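Local coordinates for peptidase M16 domain protein (Alicyclobacillus acidocaldarius subsp. acidocaldarius DSM 446, PDB 4XEA), which probably acts as a metal-dependent peptidase of the M16 (insulinase-like) family, binding a metal ion in its putative active site, at residues 116-126 against 178-189; 127-138 against 167-176. All coordinates share one frame; numbering follows the deposited sequence.

Interaction 1 of 2, residues 116-126 against 178-189. With NA (sodium ion), chain B.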
loop_
_atom_site.group_PDB
_atom_site.type_symbol
_atom_site.label_atom_id
_atom_site.label_comp_id
_atom_site.label_asym_id
_atom_site.label_seq_id
_atom_site.Cartn_x
_atom_site.Cartn_y
_atom_site.Cartn_z
ATOM N N VAL A 116 6.576 -6.268 25.502
ATOM C CA VAL A 116 6.863 -7.572 24.914
ATOM C C VAL A 116 7.548 -8.501 25.942
ATOM O O VAL A 116 7.407 -9.726 25.843
ATOM C CB VAL A 116 7.696 -7.391 23.642
ATOM C CG1 VAL A 116 8.102 -8.738 23.021
ATOM C CG2 VAL A 116 6.879 -6.527 22.602
ATOM N N GLN A 117 8.254 -7.922 26.927
ATOM C CA GLN A 117 9.003 -8.708 27.935
ATOM C C GLN A 117 8.223 -9.037 29.209
ATOM O O GLN A 117 8.782 -9.621 30.141
ATOM C CB GLN A 117 10.353 -8.034 28.258
ATOM C CG GLN A 117 11.330 -8.173 27.102
ATOM C CD GLN A 117 12.655 -7.489 27.290
ATOM O OE1 GLN A 117 12.791 -6.386 27.926
ATOM N NE2 GLN A 117 13.675 -8.123 26.723
ATOM N N SER A 118 6.943 -8.661 29.269
ATOM C CA SER A 118 6.039 -9.171 30.317
ATOM C C SER A 118 4.743 -9.597 29.686
ATOM O O SER A 118 4.292 -8.990 28.716
ATOM C CB SER A 118 5.732 -8.108 31.383
ATOM O OG SER A 118 6.914 -7.595 31.935
ATOM N N ILE A 119 4.114 -10.626 30.233
ATOM C CA ILE A 119 2.802 -11.032 29.713
ATOM C C ILE A 119 1.863 -11.088 30.874
ATOM O O ILE A 119 2.284 -11.429 31.980
ATOM C CB ILE A 119 2.811 -12.397 29.022
ATOM C CG1 ILE A 119 1.531 -12.530 28.194
ATOM C CG2 ILE A 119 2.958 -13.523 30.046
ATOM C CD1 ILE A 119 1.499 -13.645 27.213
ATOM N N HIS A 120 0.597 -10.753 30.631
ATOM C CA HIS A 120 -0.392 -10.683 31.698
ATOM C C HIS A 120 -1.615 -11.521 31.328
ATOM O O HIS A 120 -2.586 -11.029 30.766
ATOM C CB HIS A 120 -0.736 -9.209 32.018
ATOM C CG HIS A 120 0.453 -8.399 32.463
ATOM N ND1 HIS A 120 0.829 -8.287 33.789
ATOM C CD2 HIS A 120 1.363 -7.688 31.753
ATOM C CE1 HIS A 120 1.912 -7.530 33.873
ATOM N NE2 HIS A 120 2.266 -7.167 32.650
ATOM N N LEU A 121 -1.544 -12.799 31.661
ATOM C CA LEU A 121 -2.607 -13.744 31.375
ATOM C C LEU A 121 -3.351 -14.140 32.629
ATOM O O LEU A 121 -2.747 -14.354 33.673
ATOM C CB LEU A 121 -2.010 -15.018 30.776
ATOM C CG LEU A 121 -1.250 -14.872 29.464
ATOM C CD1 LEU A 121 -0.799 -16.239 29.019
ATOM C CD2 LEU A 121 -2.135 -14.207 28.426
ATOM N N THR A 122 -4.670 -14.264 32.508
ATOM C CA THR A 122 -5.528 -14.756 33.587
ATOM C C THR A 122 -6.449 -15.797 32.971
ATOM O O THR A 122 -6.659 -15.789 31.738
ATOM C CB THR A 122 -6.414 -13.639 34.198
ATOM O OG1 THR A 122 -7.431 -13.267 33.259
ATOM C CG2 THR A 122 -5.579 -12.401 34.596
ATOM N N ASP A 123 -6.993 -16.692 33.788
ATOM C CA ASP A 123 -7.907 -17.696 33.259
ATOM C C ASP A 123 -9.053 -16.996 32.553
ATOM O O ASP A 123 -9.435 -17.396 31.451
ATOM C CB ASP A 123 -8.428 -18.638 34.339
ATOM C CG ASP A 123 -7.348 -19.536 34.899
ATOM O OD1 ASP A 123 -6.728 -20.280 34.113
ATOM O OD2 ASP A 123 -7.123 -19.494 36.134
ATOM N N GLU A 124 -9.551 -15.922 33.163
ATOM C CA GLU A 124 -10.627 -15.120 32.598
ATOM C C GLU A 124 -10.273 -14.607 31.199
ATOM O O GLU A 124 -10.974 -14.925 30.243
ATOM C CB GLU A 124 -10.985 -13.962 33.554
ATOM C CG GLU A 124 -12.096 -13.028 33.066
ATOM C CD GLU A 124 -11.609 -11.615 32.752
ATOM O OE1 GLU A 124 -11.782 -10.743 33.630
ATOM O OE2 GLU A 124 -11.078 -11.373 31.640
ATOM N N ASN A 125 -9.172 -13.863 31.069
ATOM C CA ASN A 125 -8.854 -13.186 29.805
ATOM C C ASN A 125 -8.355 -14.116 28.714
ATOM O O ASN A 125 -8.375 -13.761 27.531
ATOM C CB ASN A 125 -7.916 -11.982 30.020
ATOM C CG ASN A 125 -6.452 -12.360 30.208
ATOM O OD1 ASN A 125 -6.048 -13.505 30.015
ATOM N ND2 ASN A 125 -5.644 -11.371 30.590
ATOM N N VAL A 126 -7.889 -15.298 29.116
ATOM C CA VAL A 126 -7.631 -16.381 28.180
ATOM C C VAL A 126 -8.961 -16.891 27.636
ATOM O O VAL A 126 -9.097 -17.136 26.441
ATOM C CB VAL A 126 -6.821 -17.546 28.830
ATOM C CG1 VAL A 126 -6.903 -18.824 27.989
ATOM C CG2 VAL A 126 -5.377 -17.129 29.029
ATOM N N LYS A 178 -3.932 -21.768 29.597
ATOM C CA LYS A 178 -3.047 -20.723 30.107
ATOM C C LYS A 178 -1.626 -21.267 30.325
ATOM O O LYS A 178 -0.646 -20.581 30.056
ATOM C CB LYS A 178 -3.604 -20.135 31.413
ATOM C CG LYS A 178 -2.753 -19.010 31.991
ATOM C CD LYS A 178 -3.366 -18.400 33.259
ATOM C CE LYS A 178 -3.145 -19.278 34.478
ATOM N NZ LYS A 178 -4.222 -19.048 35.442
ATOM N N GLU A 179 -1.542 -22.503 30.794
ATOM C CA GLU A 179 -0.276 -23.187 31.076
ATOM C C GLU A 179 0.581 -23.321 29.817
ATOM O O GLU A 179 1.792 -23.037 29.798
ATOM C CB GLU A 179 -0.604 -24.597 31.616
ATOM C CG GLU A 179 -1.138 -24.656 33.044
ATOM C CD GLU A 179 -2.561 -24.057 33.269
ATOM O OE1 GLU A 179 -3.463 -24.196 32.404
ATOM O OE2 GLU A 179 -2.777 -23.451 34.349
ATOM N N GLN A 180 -0.056 -23.762 28.748
ATOM C CA GLN A 180 0.598 -23.842 27.442
ATOM C C GLN A 180 1.056 -22.495 26.928
ATOM O O GLN A 180 2.169 -22.361 26.431
ATOM C CB GLN A 180 -0.354 -24.449 26.443
ATOM C CG GLN A 180 -0.568 -25.920 26.685
ATOM C CD GLN A 180 -1.694 -26.475 25.841
ATOM O OE1 GLN A 180 -2.556 -25.730 25.374
ATOM N NE2 GLN A 180 -1.713 -27.793 25.676
ATOM N N LEU A 181 0.196 -21.491 27.040
ATOM C CA LEU A 181 0.554 -20.164 26.573
ATOM C C LEU A 181 1.788 -19.681 27.322
ATOM O O LEU A 181 2.694 -19.096 26.729
ATOM C CB LEU A 181 -0.605 -19.175 26.784
ATOM C CG LEU A 181 -1.800 -19.234 25.843
ATOM C CD1 LEU A 181 -3.023 -18.421 26.407
ATOM C CD2 LEU A 181 -1.400 -18.741 24.432
ATOM N N LEU A 182 1.801 -19.918 28.632
ATOM C CA LEU A 182 2.889 -19.462 29.482
ATOM C C LEU A 182 4.182 -20.223 29.159
ATOM O O LEU A 182 5.269 -19.630 29.131
ATOM C CB LEU A 182 2.535 -19.604 30.974
ATOM C CG LEU A 182 1.549 -18.580 31.562
ATOM C CD1 LEU A 182 1.475 -18.704 33.070
ATOM C CD2 LEU A 182 1.924 -17.160 31.169
ATOM N N LEU A 183 4.056 -21.509 28.876
ATOM C CA LEU A 183 5.218 -22.317 28.492
ATOM C C LEU A 183 5.821 -21.759 27.205
ATOM O O LEU A 183 7.022 -21.506 27.131
ATOM C CB LEU A 183 4.819 -23.762 28.276
ATOM C CG LEU A 183 5.898 -24.573 27.540
ATOM C CD1 LEU A 183 7.068 -24.858 28.504
ATOM C CD2 LEU A 183 5.297 -25.834 27.006
ATOM N N CYS A 184 4.978 -21.544 26.192
ATOM C CA CYS A 184 5.470 -21.040 24.920
ATOM C C CYS A 184 6.044 -19.660 25.068
ATOM O O CYS A 184 7.073 -19.384 24.480
ATOM C CB CYS A 184 4.400 -21.098 23.833
ATOM S SG CYS A 184 3.957 -22.761 23.484
ATOM N N TYR A 185 5.434 -18.809 25.891
ATOM C CA TYR A 185 5.962 -17.468 26.092
ATOM C C TYR A 185 7.332 -17.540 26.789
ATOM O O TYR A 185 8.269 -16.859 26.377
ATOM C CB TYR A 185 5.002 -16.578 26.914
ATOM C CG TYR A 185 5.568 -15.212 27.216
ATOM C CD1 TYR A 185 6.115 -14.908 28.473
ATOM C CD2 TYR A 185 5.558 -14.217 26.254
ATOM C CE1 TYR A 185 6.646 -13.673 28.726
ATOM C CE2 TYR A 185 6.091 -12.992 26.498
ATOM C CZ TYR A 185 6.622 -12.714 27.722
ATOM O OH TYR A 185 7.130 -11.476 27.936
ATOM N N ASP A 186 7.441 -18.358 27.833
ATOM C CA ASP A 186 8.704 -18.467 28.557
ATOM C C ASP A 186 9.785 -19.063 27.650
ATOM O O ASP A 186 10.931 -18.640 27.709
ATOM C CB ASP A 186 8.576 -19.268 29.885
ATOM C CG ASP A 186 7.910 -18.474 31.012
ATOM O OD1 ASP A 186 7.755 -17.205 30.960
ATOM O OD2 ASP A 186 7.544 -19.149 32.009
ATOM N N THR A 187 9.415 -19.991 26.772
ATOM C CA THR A 187 10.386 -20.663 25.919
ATOM C C THR A 187 10.883 -19.758 24.788
ATOM O O THR A 187 12.085 -19.740 24.501
ATOM C CB THR A 187 9.793 -21.932 25.315
ATOM O OG1 THR A 187 9.388 -22.812 26.369
ATOM C CG2 THR A 187 10.793 -22.668 24.385
ATOM N N PHE A 188 9.967 -19.031 24.146
ATOM C CA PHE A 188 10.266 -18.365 22.880
ATOM C C PHE A 188 10.468 -16.883 22.976
ATOM O O PHE A 188 11.005 -16.293 22.061
ATOM C CB PHE A 188 9.172 -18.667 21.843
ATOM C CG PHE A 188 9.184 -20.089 21.355
ATOM C CD1 PHE A 188 8.259 -21.003 21.827
ATOM C CD2 PHE A 188 10.133 -20.518 20.435
ATOM C CE1 PHE A 188 8.262 -22.335 21.396
ATOM C CE2 PHE A 188 10.131 -21.832 19.962
ATOM C CZ PHE A 188 9.192 -22.750 20.435
ATOM N N TYR A 189 10.056 -16.273 24.083
ATOM C CA TYR A 189 10.181 -14.829 24.232
ATOM C C TYR A 189 11.377 -14.431 25.068
ATOM O O TYR A 189 11.476 -13.299 25.494
ATOM C CB TYR A 189 8.896 -14.246 24.790
ATOM C CG TYR A 189 7.873 -13.970 23.720
ATOM C CD1 TYR A 189 7.167 -15.016 23.122
ATOM C CD2 TYR A 189 7.606 -12.659 23.299
ATOM C CE1 TYR A 189 6.222 -14.783 22.121
ATOM C CE2 TYR A 189 6.651 -12.412 22.318
ATOM C CZ TYR A 189 5.977 -13.489 21.711
ATOM O OH TYR A 189 5.012 -13.270 20.757
HETATM NA NA NA B . 2.936 -7.638 27.391
HETATM O O HOH W 1 12.909 -10.694 25.131
HETATM O O HOH W 2 0.782 -8.794 28.071
HETATM O O HOH W 3 2.361 -5.945 28.853
#

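Interaction 2 of 2, residues 127-138 against 167-176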
loop_
_atom_site.group_PDB
_atom_site.type_symbol
_atom_site.label_atom_id
_atom_site.label_comp_id
_atom_site.label_asym_id
_atom_site.label_seq_id
_atom_site.Cartn_x
_atom_site.Cartn_y
_atom_site.Cartn_z
ATOM N N GLU A 127 -9.953 -17.040 28.499
ATOM C CA GLU A 127 -11.285 -17.415 28.012
ATOM C C GLU A 127 -11.876 -16.365 27.044
ATOM O O GLU A 127 -12.272 -16.704 25.918
ATOM C CB GLU A 127 -12.252 -17.702 29.160
ATOM C CG GLU A 127 -13.502 -18.462 28.727
ATOM C CD GLU A 127 -13.170 -19.685 27.898
ATOM O OE1 GLU A 127 -13.104 -20.781 28.480
ATOM O OE2 GLU A 127 -12.950 -19.556 26.674
ATOM N N LYS A 128 -11.859 -15.096 27.441
ATOM C CA LYS A 128 -12.390 -14.020 26.594
ATOM C C LYS A 128 -11.766 -14.029 25.202
ATOM O O LYS A 128 -12.471 -13.926 24.190
ATOM C CB LYS A 128 -12.167 -12.649 27.241
ATOM C CG LYS A 128 -12.721 -11.492 26.405
ATOM C CD LYS A 128 -12.639 -10.184 27.125
ATOM C CE LYS A 128 -13.135 -9.053 26.245
ATOM N NZ LYS A 128 -12.880 -7.749 26.890
ATOM N N GLU A 129 -10.441 -14.182 25.150
ATOM C CA GLU A 129 -9.739 -14.017 23.908
ATOM C C GLU A 129 -9.987 -15.222 22.990
ATOM O O GLU A 129 -9.821 -15.100 21.787
ATOM C CB GLU A 129 -8.233 -13.801 24.154
ATOM C CG GLU A 129 -7.472 -13.179 22.981
ATOM C CD GLU A 129 -7.814 -11.717 22.759
ATOM O OE1 GLU A 129 -7.764 -11.265 21.601
ATOM O OE2 GLU A 129 -8.137 -11.016 23.740
ATOM N N LYS A 130 -10.380 -16.372 23.545
ATOM C CA LYS A 130 -10.676 -17.565 22.717
ATOM C C LYS A 130 -11.892 -17.311 21.816
ATOM O O LYS A 130 -11.900 -17.696 20.643
ATOM C CB LYS A 130 -10.952 -18.806 23.579
ATOM C CG LYS A 130 -9.729 -19.597 24.033
ATOM C CD LYS A 130 -10.154 -20.728 24.966
ATOM C CE LYS A 130 -8.967 -21.428 25.618
ATOM N NZ LYS A 130 -9.292 -22.830 26.001
ATOM N N GLY A 131 -12.914 -16.685 22.389
ATOM C CA GLY A 131 -14.121 -16.310 21.647
ATOM C C GLY A 131 -13.834 -15.326 20.517
ATOM O O GLY A 131 -14.397 -15.443 19.406
ATOM N N ILE A 132 -12.951 -14.356 20.811
ATOM C CA ILE A 132 -12.570 -13.313 19.857
ATOM C C ILE A 132 -11.800 -13.921 18.692
ATOM O O ILE A 132 -12.006 -13.539 17.547
ATOM C CB ILE A 132 -11.743 -12.181 20.538
ATOM C CG1 ILE A 132 -12.604 -11.452 21.588
ATOM C CG2 ILE A 132 -11.191 -11.203 19.506
ATOM C CD1 ILE A 132 -11.855 -10.401 22.395
ATOM N N ILE A 133 -10.932 -14.889 18.979
ATOM C CA ILE A 133 -10.141 -15.523 17.936
ATOM C C ILE A 133 -10.989 -16.504 17.121
ATOM O O ILE A 133 -10.856 -16.545 15.903
ATOM C CB ILE A 133 -8.874 -16.193 18.495
ATOM C CG1 ILE A 133 -7.971 -15.134 19.140
ATOM C CG2 ILE A 133 -8.106 -16.878 17.387
ATOM C CD1 ILE A 133 -6.865 -15.727 19.973
ATOM N N ALA A 134 -11.901 -17.236 17.770
ATOM C CA ALA A 134 -12.784 -18.154 17.039
ATOM C C ALA A 134 -13.583 -17.404 15.984
ATOM O O ALA A 134 -13.757 -17.883 14.868
ATOM C CB ALA A 134 -13.707 -18.882 17.976
ATOM N N GLN A 135 -14.051 -16.218 16.343
ATOM C CA GLN A 135 -14.840 -15.382 15.441
ATOM C C GLN A 135 -14.024 -14.913 14.248
ATOM O O GLN A 135 -14.484 -14.978 13.109
ATOM C CB GLN A 135 -15.385 -14.164 16.194
ATOM C CG GLN A 135 -16.615 -14.474 17.003
ATOM C CD GLN A 135 -17.834 -14.673 16.132
ATOM O OE1 GLN A 135 -17.739 -14.688 14.900
ATOM N NE2 GLN A 135 -18.996 -14.813 16.762
ATOM N N GLU A 136 -12.828 -14.410 14.538
ATOM C CA GLU A 136 -11.855 -14.016 13.519
ATOM C C GLU A 136 -11.574 -15.174 12.543
ATOM O O GLU A 136 -11.502 -14.958 11.330
ATOM C CB GLU A 136 -10.564 -13.546 14.205
ATOM C CG GLU A 136 -9.428 -13.091 13.270
ATOM C CD GLU A 136 -8.063 -13.641 13.691
ATOM O OE1 GLU A 136 -7.382 -14.238 12.816
ATOM O OE2 GLU A 136 -7.680 -13.482 14.881
ATOM N N ILE A 137 -11.431 -16.390 13.072
ATOM C CA ILE A 137 -11.248 -17.594 12.250
ATOM C C ILE A 137 -12.453 -17.848 11.326
ATOM O O ILE A 137 -12.262 -18.140 10.158
ATOM C CB ILE A 137 -10.984 -18.848 13.115
ATOM C CG1 ILE A 137 -9.605 -18.759 13.786
ATOM C CG2 ILE A 137 -11.039 -20.113 12.273
ATOM C CD1 ILE A 137 -9.381 -19.803 14.862
ATOM N N HIS A 138 -13.676 -17.742 11.841
ATOM C CA HIS A 138 -14.897 -17.909 11.004
ATOM C C HIS A 138 -14.979 -16.909 9.854
ATOM O O HIS A 138 -15.292 -17.278 8.724
ATOM C CB HIS A 138 -16.176 -17.798 11.848
ATOM C CG HIS A 138 -16.464 -19.015 12.673
ATOM N ND1 HIS A 138 -16.780 -20.236 12.114
ATOM C CD2 HIS A 138 -16.491 -19.199 14.016
ATOM C CE1 HIS A 138 -16.982 -21.120 13.077
ATOM N NE2 HIS A 138 -16.814 -20.515 14.239
ATOM N N ALA A 167 -3.994 -18.404 12.689
ATOM C CA ALA A 167 -4.796 -18.349 13.908
ATOM C C ALA A 167 -5.172 -19.720 14.503
ATOM O O ALA A 167 -5.669 -19.800 15.621
ATOM C CB ALA A 167 -6.075 -17.495 13.660
ATOM N N GLY A 168 -4.917 -20.791 13.775
ATOM C CA GLY A 168 -5.297 -22.139 14.198
ATOM C C GLY A 168 -6.691 -22.463 13.723
ATOM O O GLY A 168 -7.179 -21.842 12.779
ATOM N N THR A 169 -7.346 -23.420 14.383
ATOM C CA THR A 169 -8.781 -23.703 14.149
ATOM C C THR A 169 -9.610 -23.316 15.379
ATOM O O THR A 169 -9.066 -22.988 16.433
ATOM C CB THR A 169 -9.026 -25.203 13.808
ATOM O OG1 THR A 169 -8.637 -26.023 14.920
ATOM C CG2 THR A 169 -8.215 -25.641 12.584
ATOM N N VAL A 170 -10.932 -23.350 15.245
ATOM C CA VAL A 170 -11.812 -23.192 16.389
ATOM C C VAL A 170 -11.495 -24.245 17.471
ATOM O O VAL A 170 -11.298 -23.907 18.636
ATOM C CB VAL A 170 -13.316 -23.262 15.944
ATOM C CG1 VAL A 170 -14.272 -23.181 17.148
ATOM C CG2 VAL A 170 -13.614 -22.161 14.931
ATOM N N GLU A 171 -11.405 -25.507 17.062
ATOM C CA GLU A 171 -11.114 -26.636 17.965
ATOM C C GLU A 171 -9.764 -26.487 18.704
ATOM O O GLU A 171 -9.663 -26.662 19.924
ATOM C CB GLU A 171 -11.075 -27.947 17.166
ATOM C CG GLU A 171 -12.229 -28.132 16.141
ATOM C CD GLU A 171 -11.930 -27.526 14.741
ATOM O OE1 GLU A 171 -11.385 -28.247 13.871
ATOM O OE2 GLU A 171 -12.238 -26.326 14.511
ATOM N N SER A 172 -8.722 -26.155 17.963
ATOM C CA SER A 172 -7.402 -26.084 18.564
ATOM C C SER A 172 -7.319 -24.876 19.487
ATOM O O SER A 172 -6.787 -24.960 20.584
ATOM C CB SER A 172 -6.320 -26.066 17.479
ATOM O OG SER A 172 -6.157 -24.781 16.893
ATOM N N VAL A 173 -7.870 -23.750 19.051
ATOM C CA VAL A 173 -7.845 -22.538 19.866
ATOM C C VAL A 173 -8.589 -22.804 21.190
ATOM O O VAL A 173 -8.123 -22.437 22.271
ATOM C CB VAL A 173 -8.429 -21.336 19.109
ATOM C CG1 VAL A 173 -8.850 -20.237 20.079
ATOM C CG2 VAL A 173 -7.423 -20.805 18.106
ATOM N N ARG A 174 -9.704 -23.510 21.090
ATOM C CA ARG A 174 -10.481 -23.887 22.261
ATOM C C ARG A 174 -9.717 -24.796 23.234
ATOM O O ARG A 174 -9.966 -24.738 24.444
ATOM C CB ARG A 174 -11.809 -24.525 21.808
ATOM C CG ARG A 174 -12.340 -25.681 22.663
ATOM C CD ARG A 174 -13.493 -25.280 23.579
ATOM N NE ARG A 174 -13.086 -25.008 24.967
ATOM C CZ ARG A 174 -13.326 -23.877 25.644
ATOM N NH1 ARG A 174 -12.911 -23.774 26.904
ATOM N NH2 ARG A 174 -13.964 -22.845 25.086
ATOM N N ALA A 175 -8.788 -25.619 22.743
ATOM C CA ALA A 175 -8.041 -26.504 23.648
ATOM C C ALA A 175 -6.832 -25.809 24.294
ATOM O O ALA A 175 -6.248 -26.343 25.234
ATOM C CB ALA A 175 -7.602 -27.782 22.934
ATOM N N ILE A 176 -6.441 -24.637 23.792
ATOM C CA ILE A 176 -5.281 -23.918 24.352
ATOM C C ILE A 176 -5.530 -23.616 25.841
ATOM O O ILE A 176 -6.628 -23.220 26.210
ATOM C CB ILE A 176 -4.976 -22.605 23.550
ATOM C CG1 ILE A 176 -4.451 -22.933 22.150
ATOM C CG2 ILE A 176 -3.943 -21.742 24.261
ATOM C CD1 ILE A 176 -4.214 -21.720 21.257
#

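Interaction 1 of 2, residues 116-126 against 178-189
The connection that leads from helix 105-116 into helix 123-141 lies along one flank of helix 178-188, and its hold on that helix begins where Y185 reaches V116. The phenol OH of Y185 donates a hydrogen bond of 2.7 Å to V116 O, tilted 30° from the carbonyl plane. CG of Y185 lies anti to its backbone N (chi1 176°), which sends the ring outward from the helix to the end of helix 105-116. I119 covers one face of this ring in a CH-pi contact, its CB 4.0 Å from the centroid and almost on the normal. On the opposite face rests CB of Y189, whose own ring meets V116 CG1 at its edge. A tyrosine suits the place because its faces pack against aliphatic carbon while its hydroxyl satisfies a backbone carbonyl.

The same connection carries a sodium site. S118 O binds the ion at 2.3 Å, and the main-chain oxygens of F115 and M67 and two waters complete the ligand set.

Further along, aliphatic side chains pack between the connection and the helix. L121 points its CD1 between L181 and L182, 3.6 Å from L182 CD2, while I119 CG2 touches the same leucine methyl. V126 CG2 and L181 CD1 meet tip to tip, and helix 59-66 adds L63, K66 and F62 around this layer.

Helix 123-141 starts with a capping box: T122 OG1 accepts from N125 N in a nearly straight bond, and N125 OD1 receives T122 N. N125 ND2 donates to H120 O, tying the connection to the first turn. D123, just after the cap, is met by K178, whose bent chain (chi3 78°) brings NZ near both carboxylate oxygens, its weak bond going to D123 OD2 at 3.0 Å in a salt bridge.

Interaction 2 of 2, residues 127-138 against 167-176
I137 and V173 meet between two nearly antiparallel helices, 127-138 and 170-175, whose segment axes approach to 9.6 Å at 169°. This is the tight part of the contact. CD1 of I137 lies 3.9 Å from V173 CG2 and 3.6 Å from T169 C, so the isoleucine reaches past the valine to the backbone at the start of the short helix. Its CG1 rests on A167 CB, a methyl small enough to fit beside the longer helix. I133 CG2 meets V173 CG2 from a neighbouring turn, and small A134 lets the backbones come near each other, its CA 5.2 Å from that of V170. The extended chain of K130 belongs to this close fit: it runs past V173 in the opposite direction to the C-terminal end of the short helix, NZ donating to R174 O (2.6 Å) and, one step past the helix, to I176 O (2.7 Å). A lysine suits the place, since its positive end would be drawn to these carbonyls.

Toward solvent the fit is looser. R174 NH1 donates weakly to E127 OE1 at 3.4 Å, part of a salt bridge, the oxygen near the guanidinium plane. At the other end the H138 ring brings NE2 to V170 CG2.

T169 and S172 form a capping box at the short helix. E136 OE1 touches A167 CB, and E136 binds nickel with H61 and H65, as in the inverted-zincin signature of M16 peptidases, where the HxxEH helix gives two histidines and a later helix the glutamate.

Helix 123-141 joins the two contacts: interaction 1 uses its capped start and interaction 2 its following turns. Their centres lie about 16 Å apart, and along the chain interaction 2 is nested inside the loop that interaction 1 closes. Helices 170-175 and 178-188 follow each other directly, and the two contacts touch where L181 CG packs on I176 CG2 at 3.7 Å. Each also borders a metal. Interaction 2 holds a nickel ligand, the side chain of E136 being about 3 Å from the ion, whereas interaction 1 contributes to the sodium site, and the side chain of its Y189 is about 12 Å from the nickel.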